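Local coordinates for putative thioesterase II (Thermobifida fusca, PDB 3BBJ), which is a putative thioesterase II of the acyl-CoA thioesterase family, and so probably hydrolyses acyl-CoA or related thioesters, at residues 37-47 against 192-200; 55-66 against 100-111. All coordinates share one frame; numbering follows the deposited sequence.

Both interactions belong to a double hot-dog fold, in which two hot-dog units lie within one chain. The centre of interaction 1 lies about 5 Å from the centre of the chain; this contact packs helix 38-51 of the N-terminal family region against helix 191-198 of the C-terminal one. Interaction 2, its centre about 10 Å from that of interaction 1, pairs neighbouring strands 57-65 and 99-109 inside the N-terminal region. Strand 57-65 follows helix 38-51 in sequence, so interaction 2 is nested within the long loop closed by interaction 1. The two touch where Leu-41 and Met-42 lie on Leu-102 and Tyr-63, so the helix that joins the two units rests on this face of the strands.

Interaction 1 of 2, residues 37-47 against 192-200; sequences NGGYLMTVLQR and LAFLPLAVD
The Asn-37 amide and the Asp-200 carboxylate lie alongside, running in opposite directions, their planes 23° apart. Asp-200 O, at the amide edge and in its plane, takes a hydrogen bond from Asn-37 ND2 (3.1 Å), while Asp-200 OD2 uses its anti lone pair to accept from Gly-39 N at 3.0 Å. At the other end, Gln-46 NE2 reaches Leu-192 O, also in the plane of the donor amide but above that of the acceptor carbonyl. Gln-46 OE1 rests on Pro-196 CG (3.3 Å), the two side chains crossing at about a right angle. With CG anti to the backbone N (chi1 165°), Asn-37 also turns OD1 back to cap Tyr-40 N; an alanine here would probably cost Tyr-40 N this side-chain cap and Asp-200 O the bond from ND2. Gly-39 closes the middle against Pro-196 and Leu-197, where any side chain on the glycine would clash. Thr-43 OG1 is tied back to Gly-39 O, and a water joins Thr-43 O to Ala-193 O. The selenomethionine Met-42 bends so that CE meets Val-199 CG2 at 3.6 Å. Asp-200 OD1 is bonded to Gln-266, recalling the Asp-Gln pair of TesB-type active sites. Polar grips at both ends thus fix two roughly antiparallel helices (148° between their directions).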
loop_
_atom_site.group_PDB
_atom_site.type_symbol
_atom_site.label_atom_id
_atom_site.label_comp_id
_atom_site.label_asym_id
_atom_site.label_seq_id
_atom_site.Cartn_x
_atom_site.Cartn_y
_atom_site.Cartn_z
ATOM N N ASN A 37 14.289 4.513 13.348
ATOM C CA ASN A 37 13.085 3.745 13.019
ATOM C C ASN A 37 12.249 4.503 11.948
ATOM O O ASN A 37 12.081 5.739 12.023
ATOM C CB ASN A 37 12.276 3.500 14.297
ATOM C CG ASN A 37 10.855 3.034 14.016
ATOM O OD1 ASN A 37 9.923 3.843 13.987
ATOM N ND2 ASN A 37 10.687 1.733 13.804
ATOM N N GLY A 38 11.749 3.757 10.954
ATOM C CA GLY A 38 10.999 4.318 9.842
ATOM C C GLY A 38 9.702 5.000 10.259
ATOM O O GLY A 38 9.383 6.083 9.768
ATOM N N GLY A 39 8.962 4.376 11.168
ATOM C CA GLY A 39 7.707 4.931 11.662
ATOM C C GLY A 39 7.852 6.289 12.322
ATOM O O GLY A 39 6.949 7.132 12.249
ATOM N N TYR A 40 8.983 6.500 12.981
ATOM C CA TYR A 40 9.262 7.788 13.608
ATOM C C TYR A 40 9.420 8.886 12.551
ATOM O O TYR A 40 8.919 9.988 12.725
ATOM C CB TYR A 40 10.504 7.679 14.519
ATOM C CG TYR A 40 11.008 9.014 15.044
ATOM C CD1 TYR A 40 10.279 9.747 15.971
ATOM C CD2 TYR A 40 12.218 9.542 14.592
ATOM C CE1 TYR A 40 10.745 10.958 16.432
ATOM C CE2 TYR A 40 12.689 10.751 15.049
ATOM C CZ TYR A 40 11.958 11.461 15.967
ATOM O OH TYR A 40 12.460 12.668 16.425
ATOM N N LEU A 41 10.097 8.565 11.455
ATOM C CA LEU A 41 10.293 9.503 10.353
ATOM C C LEU A 41 8.968 9.770 9.629
ATOM O O LEU A 41 8.749 10.861 9.080
ATOM C CB LEU A 41 11.318 8.968 9.359
ATOM C CG LEU A 41 12.682 8.484 9.876
ATOM C CD1 LEU A 41 13.511 8.080 8.694
ATOM C CD2 LEU A 41 13.433 9.544 10.702
HETATM N N MSE A 42 8.081 8.768 9.628
HETATM C CA MSE A 42 6.738 8.942 9.069
HETATM C C MSE A 42 5.902 9.942 9.871
HETATM O O MSE A 42 5.217 10.789 9.300
HETATM C CB MSE A 42 6.029 7.595 8.957
HETATM C CG MSE A 42 6.484 6.801 7.699
HETATM SE SE MSE A 42 6.037 4.913 7.684
HETATM C CE MSE A 42 4.269 5.018 8.469
ATOM N N THR A 43 5.997 9.840 11.190
ATOM C CA THR A 43 5.266 10.662 12.135
ATOM C C THR A 43 5.578 12.139 11.920
ATOM O O THR A 43 4.686 12.998 11.926
ATOM C CB THR A 43 5.640 10.239 13.588
ATOM O OG1 THR A 43 5.085 8.939 13.870
ATOM C CG2 THR A 43 5.123 11.226 14.590
ATOM N N VAL A 44 6.862 12.409 11.724
ATOM C CA VAL A 44 7.366 13.755 11.478
ATOM C C VAL A 44 6.896 14.269 10.118
ATOM O O VAL A 44 6.482 15.428 9.994
ATOM C CB VAL A 44 8.913 13.775 11.571
ATOM C CG1 VAL A 44 9.495 14.972 10.833
ATOM C CG2 VAL A 44 9.358 13.766 13.034
ATOM N N LEU A 45 6.958 13.418 9.097
ATOM C CA LEU A 45 6.513 13.811 7.775
ATOM C C LEU A 45 5.006 14.006 7.776
ATOM O O LEU A 45 4.503 14.933 7.142
ATOM C CB LEU A 45 6.908 12.780 6.720
ATOM C CG LEU A 45 8.375 12.647 6.302
ATOM C CD1 LEU A 45 8.432 11.755 5.043
ATOM C CD2 LEU A 45 9.037 14.009 6.034
ATOM N N GLN A 46 4.278 13.163 8.507
ATOM C CA GLN A 46 2.829 13.328 8.585
ATOM C C GLN A 46 2.487 14.711 9.097
ATOM O O GLN A 46 1.544 15.334 8.592
ATOM C CB GLN A 46 2.171 12.252 9.469
ATOM C CG GLN A 46 0.642 12.415 9.612
ATOM C CD GLN A 46 -0.022 11.256 10.351
ATOM O OE1 GLN A 46 -0.022 10.125 9.876
ATOM N NE2 GLN A 46 -0.621 11.548 11.511
ATOM N N ARG A 47 3.228 15.166 10.116
ATOM C CA ARG A 47 2.994 16.478 10.731
ATOM C C ARG A 47 3.166 17.616 9.746
ATOM O O ARG A 47 2.383 18.564 9.731
ATOM C CB ARG A 47 3.938 16.713 11.922
ATOM C CG ARG A 47 3.478 16.042 13.186
ATOM C CD ARG A 47 4.015 16.712 14.441
ATOM N NE ARG A 47 3.093 16.499 15.555
ATOM C CZ ARG A 47 3.050 15.415 16.327
ATOM N NH1 ARG A 47 3.882 14.401 16.140
ATOM N NH2 ARG A 47 2.149 15.340 17.302
ATOM N N LEU A 192 -3.811 9.684 16.659
ATOM C CA LEU A 192 -3.669 9.827 15.214
ATOM C C LEU A 192 -2.254 10.157 14.837
ATOM O O LEU A 192 -1.766 9.723 13.788
ATOM C CB LEU A 192 -4.608 10.902 14.692
ATOM C CG LEU A 192 -6.079 10.521 14.804
ATOM C CD1 LEU A 192 -6.960 11.782 14.758
ATOM C CD2 LEU A 192 -6.429 9.527 13.688
ATOM N N ALA A 193 -1.599 10.929 15.700
ATOM C CA ALA A 193 -0.206 11.317 15.501
ATOM C C ALA A 193 0.707 10.103 15.628
ATOM O O ALA A 193 1.748 10.037 14.998
ATOM C CB ALA A 193 0.190 12.397 16.531
ATOM N N PHE A 194 0.282 9.137 16.440
ATOM C CA PHE A 194 1.078 7.946 16.793
ATOM C C PHE A 194 0.892 6.770 15.830
ATOM O O PHE A 194 1.743 5.889 15.762
ATOM C CB PHE A 194 0.707 7.532 18.226
ATOM C CG PHE A 194 1.179 6.151 18.638
ATOM C CD1 PHE A 194 2.527 5.871 18.782
ATOM C CD2 PHE A 194 0.252 5.160 18.967
ATOM C CE1 PHE A 194 2.954 4.603 19.190
ATOM C CE2 PHE A 194 0.666 3.884 19.382
ATOM C CZ PHE A 194 2.021 3.609 19.497
ATOM N N LEU A 195 -0.211 6.756 15.082
ATOM C CA LEU A 195 -0.477 5.657 14.140
ATOM C C LEU A 195 0.689 5.389 13.172
ATOM O O LEU A 195 1.092 4.237 13.007
ATOM C CB LEU A 195 -1.808 5.871 13.396
ATOM C CG LEU A 195 -3.080 5.731 14.253
ATOM C CD1 LEU A 195 -4.334 5.934 13.451
ATOM C CD2 LEU A 195 -3.125 4.365 14.932
ATOM N N PRO A 196 1.254 6.440 12.552
ATOM C CA PRO A 196 2.380 6.196 11.626
ATOM C C PRO A 196 3.597 5.519 12.266
ATOM O O PRO A 196 4.322 4.756 11.584
ATOM C CB PRO A 196 2.729 7.591 11.083
ATOM C CG PRO A 196 2.012 8.586 11.976
ATOM C CD PRO A 196 0.869 7.865 12.637
ATOM N N LEU A 197 3.831 5.767 13.558
ATOM C CA LEU A 197 4.880 5.041 14.285
ATOM C C LEU A 197 4.408 3.635 14.639
ATOM O O LEU A 197 5.145 2.656 14.472
ATOM C CB LEU A 197 5.310 5.777 15.570
ATOM C CG LEU A 197 6.305 5.045 16.501
ATOM C CD1 LEU A 197 7.549 4.617 15.763
ATOM C CD2 LEU A 197 6.700 5.900 17.678
ATOM N N ALA A 198 3.184 3.546 15.142
ATOM C CA ALA A 198 2.578 2.272 15.553
ATOM C C ALA A 198 2.655 1.204 14.474
ATOM O O ALA A 198 3.022 0.077 14.750
ATOM C CB ALA A 198 1.136 2.498 15.970
ATOM N N VAL A 199 2.353 1.562 13.235
ATOM C CA VAL A 199 2.339 0.598 12.135
ATOM C C VAL A 199 3.725 -0.017 11.877
ATOM O O VAL A 199 3.824 -1.064 11.234
ATOM C CB VAL A 199 1.816 1.234 10.798
ATOM C CG1 VAL A 199 0.495 1.925 10.987
ATOM C CG2 VAL A 199 2.794 2.227 10.248
ATOM N N ASP A 200 4.777 0.668 12.331
ATOM C CA ASP A 200 6.166 0.217 12.186
ATOM C C ASP A 200 6.844 0.035 13.539
ATOM O O ASP A 200 8.068 0.062 13.621
ATOM C CB ASP A 200 6.998 1.233 11.373
ATOM C CG ASP A 200 8.334 0.650 10.888
ATOM O OD1 ASP A 200 8.388 -0.546 10.518
ATOM O OD2 ASP A 200 9.328 1.388 10.852
HETATM O O HOH W 1 2.219 12.744 13.856
#

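Interaction 2 of 2, residues 55-66 against 100-111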
loop_
_atom_site.group_PDB
_atom_site.type_symbol
_atom_site.label_atom_id
_atom_site.label_comp_id
_atom_site.label_asym_id
_atom_site.label_seq_id
_atom_site.Cartn_x
_atom_site.Cartn_y
_atom_site.Cartn_z
ATOM N N HIS A 55 -7.443 19.914 5.526
ATOM C CA HIS A 55 -8.140 18.783 6.116
ATOM C C HIS A 55 -7.355 18.252 7.304
ATOM O O HIS A 55 -6.134 18.422 7.386
ATOM C CB HIS A 55 -8.344 17.704 5.072
ATOM C CG HIS A 55 -9.102 18.178 3.875
ATOM N ND1 HIS A 55 -10.437 18.508 3.925
ATOM C CD2 HIS A 55 -8.712 18.377 2.596
ATOM C CE1 HIS A 55 -10.836 18.891 2.725
ATOM N NE2 HIS A 55 -9.807 18.821 1.898
ATOM N N LEU A 56 -8.061 17.583 8.208
ATOM C CA LEU A 56 -7.501 17.216 9.502
ATOM C C LEU A 56 -6.695 15.921 9.554
ATOM O O LEU A 56 -5.824 15.796 10.417
ATOM C CB LEU A 56 -8.616 17.146 10.556
ATOM C CG LEU A 56 -9.356 18.459 10.841
ATOM C CD1 LEU A 56 -10.329 18.287 12.020
ATOM C CD2 LEU A 56 -8.380 19.613 11.125
ATOM N N HIS A 57 -6.965 14.983 8.638
ATOM C CA HIS A 57 -6.426 13.610 8.757
ATOM C C HIS A 57 -5.705 13.073 7.561
ATOM O O HIS A 57 -6.056 13.372 6.431
ATOM C CB HIS A 57 -7.562 12.627 9.046
ATOM C CG HIS A 57 -8.445 13.067 10.157
ATOM N ND1 HIS A 57 -9.797 13.261 9.999
ATOM C CD2 HIS A 57 -8.154 13.429 11.425
ATOM C CE1 HIS A 57 -10.314 13.683 11.139
ATOM N NE2 HIS A 57 -9.337 13.796 12.020
ATOM N N ALA A 58 -4.737 12.215 7.850
ATOM C CA ALA A 58 -3.946 11.509 6.842
ATOM C C ALA A 58 -4.655 10.187 6.553
ATOM O O ALA A 58 -4.509 9.215 7.309
ATOM C CB ALA A 58 -2.550 11.264 7.371
ATOM N N VAL A 59 -5.432 10.159 5.469
ATOM C CA VAL A 59 -6.287 9.003 5.162
ATOM C C VAL A 59 -5.575 7.912 4.370
ATOM O O VAL A 59 -5.825 6.724 4.613
ATOM C CB VAL A 59 -7.616 9.445 4.514
ATOM C CG1 VAL A 59 -8.376 8.255 3.974
ATOM C CG2 VAL A 59 -8.461 10.188 5.579
ATOM N N SER A 60 -4.707 8.302 3.430
ATOM C CA SER A 60 -3.801 7.343 2.783
ATOM C C SER A 60 -2.434 7.973 2.683
ATOM O O SER A 60 -2.293 9.068 2.151
ATOM C CB SER A 60 -4.260 6.928 1.384
ATOM O OG SER A 60 -5.612 6.525 1.402
ATOM N N SER A 61 -1.431 7.249 3.178
ATOM C CA SER A 61 -0.063 7.718 3.188
ATOM C C SER A 61 0.855 6.643 2.601
ATOM O O SER A 61 0.906 5.530 3.112
ATOM C CB SER A 61 0.339 8.041 4.627
ATOM O OG SER A 61 -0.613 8.895 5.257
ATOM N N SER A 62 1.566 6.995 1.530
ATOM C CA SER A 62 2.558 6.130 0.881
ATOM C C SER A 62 3.941 6.736 1.007
ATOM O O SER A 62 4.176 7.891 0.601
ATOM C CB SER A 62 2.251 5.951 -0.598
ATOM O OG SER A 62 1.806 7.166 -1.161
ATOM N N TYR A 63 4.863 5.935 1.535
ATOM C CA TYR A 63 6.208 6.384 1.797
ATOM C C TYR A 63 7.228 5.492 1.094
ATOM O O TYR A 63 7.153 4.251 1.159
ATOM C CB TYR A 63 6.479 6.347 3.298
ATOM C CG TYR A 63 5.615 7.243 4.169
ATOM C CD1 TYR A 63 5.993 8.558 4.419
ATOM C CD2 TYR A 63 4.474 6.753 4.811
ATOM C CE1 TYR A 63 5.247 9.380 5.212
ATOM C CE2 TYR A 63 3.717 7.575 5.641
ATOM C CZ TYR A 63 4.109 8.901 5.820
ATOM O OH TYR A 63 3.397 9.758 6.624
ATOM N N HIS A 64 8.201 6.138 0.453
ATOM C CA HIS A 64 9.331 5.445 -0.177
ATOM C C HIS A 64 10.609 5.833 0.543
ATOM O O HIS A 64 10.889 7.014 0.670
ATOM C CB HIS A 64 9.389 5.778 -1.658
ATOM C CG HIS A 64 8.343 5.062 -2.451
ATOM N ND1 HIS A 64 8.623 3.953 -3.216
ATOM C CD2 HIS A 64 7.002 5.247 -2.534
ATOM C CE1 HIS A 64 7.508 3.529 -3.786
ATOM N NE2 HIS A 64 6.509 4.288 -3.378
ATOM N N PHE A 65 11.355 4.834 1.025
ATOM C CA PHE A 65 12.554 5.034 1.857
ATOM C C PHE A 65 13.777 4.907 1.001
ATOM O O PHE A 65 13.979 3.877 0.374
ATOM C CB PHE A 65 12.624 3.986 2.981
ATOM C CG PHE A 65 11.533 4.124 3.986
ATOM C CD1 PHE A 65 10.279 3.606 3.738
ATOM C CD2 PHE A 65 11.750 4.809 5.180
ATOM C CE1 PHE A 65 9.239 3.784 4.668
ATOM C CE2 PHE A 65 10.724 4.968 6.114
ATOM C CZ PHE A 65 9.472 4.460 5.857
ATOM N N HIS A 66 14.606 5.941 0.980
ATOM C CA HIS A 66 15.769 5.960 0.102
ATOM C C HIS A 66 17.052 5.604 0.830
ATOM O O HIS A 66 17.856 4.798 0.317
ATOM C CB HIS A 66 15.915 7.339 -0.547
ATOM C CG HIS A 66 14.685 7.790 -1.262
ATOM N ND1 HIS A 66 14.039 7.005 -2.189
ATOM C CD2 HIS A 66 13.982 8.943 -1.188
ATOM C CE1 HIS A 66 12.997 7.659 -2.665
ATOM N NE2 HIS A 66 12.933 8.834 -2.063
ATOM N N THR A 100 18.410 12.994 0.370
ATOM C CA THR A 100 17.020 12.632 0.624
ATOM C C THR A 100 16.961 11.299 1.375
ATOM O O THR A 100 17.603 10.331 1.012
ATOM C CB THR A 100 16.137 12.588 -0.657
ATOM O OG1 THR A 100 16.723 11.717 -1.630
ATOM C CG2 THR A 100 15.972 13.981 -1.256
ATOM N N ILE A 101 16.179 11.278 2.444
ATOM C CA ILE A 101 16.043 10.105 3.289
ATOM C C ILE A 101 14.816 9.275 2.864
ATOM O O ILE A 101 14.907 8.071 2.569
ATOM C CB ILE A 101 15.885 10.559 4.766
ATOM C CG1 ILE A 101 17.064 11.461 5.187
ATOM C CG2 ILE A 101 15.687 9.361 5.720
ATOM C CD1 ILE A 101 18.454 10.826 5.087
ATOM N N LEU A 102 13.692 9.981 2.779
ATOM C CA LEU A 102 12.380 9.400 2.675
ATOM C C LEU A 102 11.427 10.397 2.049
ATOM O O LEU A 102 11.518 11.587 2.325
ATOM C CB LEU A 102 11.899 9.130 4.106
ATOM C CG LEU A 102 10.502 8.556 4.349
ATOM C CD1 LEU A 102 10.409 7.170 3.710
ATOM C CD2 LEU A 102 10.247 8.502 5.828
ATOM N N THR A 103 10.515 9.908 1.208
ATOM C CA THR A 103 9.432 10.738 0.677
ATOM C C THR A 103 8.079 10.069 0.916
ATOM O O THR A 103 7.946 8.860 0.805
ATOM C CB THR A 103 9.588 11.061 -0.808
ATOM O OG1 THR A 103 8.554 11.977 -1.190
ATOM C CG2 THR A 103 9.490 9.821 -1.660
ATOM N N GLY A 104 7.098 10.892 1.285
ATOM C CA GLY A 104 5.731 10.456 1.494
ATOM C C GLY A 104 4.757 11.296 0.679
ATOM O O GLY A 104 5.035 12.458 0.380
ATOM N N THR A 105 3.656 10.679 0.241
ATOM C CA THR A 105 2.558 11.416 -0.373
ATOM C C THR A 105 1.351 11.005 0.451
ATOM O O THR A 105 1.180 9.840 0.761
ATOM C CB THR A 105 2.414 11.128 -1.866
ATOM O OG1 THR A 105 3.675 11.380 -2.498
ATOM C CG2 THR A 105 1.330 12.031 -2.505
ATOM N N LEU A 106 0.587 11.989 0.892
ATOM C CA LEU A 106 -0.503 11.753 1.807
ATOM C C LEU A 106 -1.781 12.348 1.285
ATOM O O LEU A 106 -1.842 13.546 0.980
ATOM C CB LEU A 106 -0.196 12.337 3.207
ATOM C CG LEU A 106 0.937 11.700 4.040
ATOM C CD1 LEU A 106 2.309 12.146 3.549
ATOM C CD2 LEU A 106 0.792 12.022 5.509
ATOM N N ALA A 107 -2.799 11.491 1.169
ATOM C CA ALA A 107 -4.139 11.932 0.844
ATOM C C ALA A 107 -4.723 12.315 2.189
ATOM O O ALA A 107 -4.896 11.449 3.063
ATOM C CB ALA A 107 -4.956 10.813 0.186
ATOM N N THR A 108 -4.997 13.611 2.368
ATOM C CA THR A 108 -5.604 14.096 3.605
ATOM C C THR A 108 -7.057 14.430 3.350
ATOM O O THR A 108 -7.424 14.908 2.269
ATOM C CB THR A 108 -4.897 15.341 4.202
ATOM O OG1 THR A 108 -5.354 16.519 3.538
ATOM C CG2 THR A 108 -3.360 15.230 4.091
ATOM N N ALA A 109 -7.875 14.146 4.354
ATOM C CA ALA A 109 -9.306 14.421 4.325
ATOM C C ALA A 109 -9.737 14.593 5.789
ATOM O O ALA A 109 -8.908 14.534 6.685
ATOM C CB ALA A 109 -10.057 13.284 3.663
ATOM N N THR A 110 -11.019 14.830 6.026
ATOM C CA THR A 110 -11.528 14.971 7.380
ATOM C C THR A 110 -12.577 13.909 7.587
ATOM O O THR A 110 -13.639 13.984 7.023
ATOM C CB THR A 110 -12.125 16.382 7.621
ATOM O OG1 THR A 110 -11.095 17.358 7.418
ATOM C CG2 THR A 110 -12.698 16.520 9.060
ATOM N N LEU A 111 -12.258 12.908 8.392
ATOM C CA LEU A 111 -13.186 11.834 8.677
ATOM C C LEU A 111 -14.180 12.241 9.759
ATOM O O LEU A 111 -13.889 13.096 10.588
ATOM C CB LEU A 111 -12.436 10.603 9.161
ATOM C CG LEU A 111 -11.410 9.967 8.223
ATOM C CD1 LEU A 111 -10.869 8.701 8.883
ATOM C CD2 LEU A 111 -12.046 9.688 6.877
#
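Tyr-63 brings the CD1 and CE1 side of its ring up against Gly-104, CD1 coming within 3.5 Å of the glycine CA. Its CG stands anti to the carbonyl carbon (chi1 -62°), turning the ring toward the neighbouring strand, where a CB on residue 104 would collide with it. Farther out, Tyr-63 OH meets Leu-106 CD2 at 3.6 Å, the two side chains crossing at a slant. Phe-65 and Leu-102 run alongside each other in the same direction. These groups share the sheet surface that carries helix 38-51. On the opposite surface, Ser-62 and His-64 face the second subunit, where Ser-62 OG and His-64 NE2 bond reciprocally to His-64 and Ser-62 of that copy. Near the far end the antiparallel pairing slips at a classic beta bulge: Val-59 N (2.8 Å) and Ser-60 N (3.2 Å) both donate to Ala-107 O, and Val-59 CG2 leans on Leu-111 CD2 at 3.8 Å. Beyond it, the His-57 ring takes Leu-111 N at its edge, in plane, on ND1 (3.0 Å, 163°), with Leu-56 CB over one face. Thr-110 OG1 accepts from Leu-56 N at 3.1 Å. Because ND1 is an acceptor, a neutral His-57 would probably carry its proton on NE2; side-chain bonds thus extend the strand pairing past its last backbone pair.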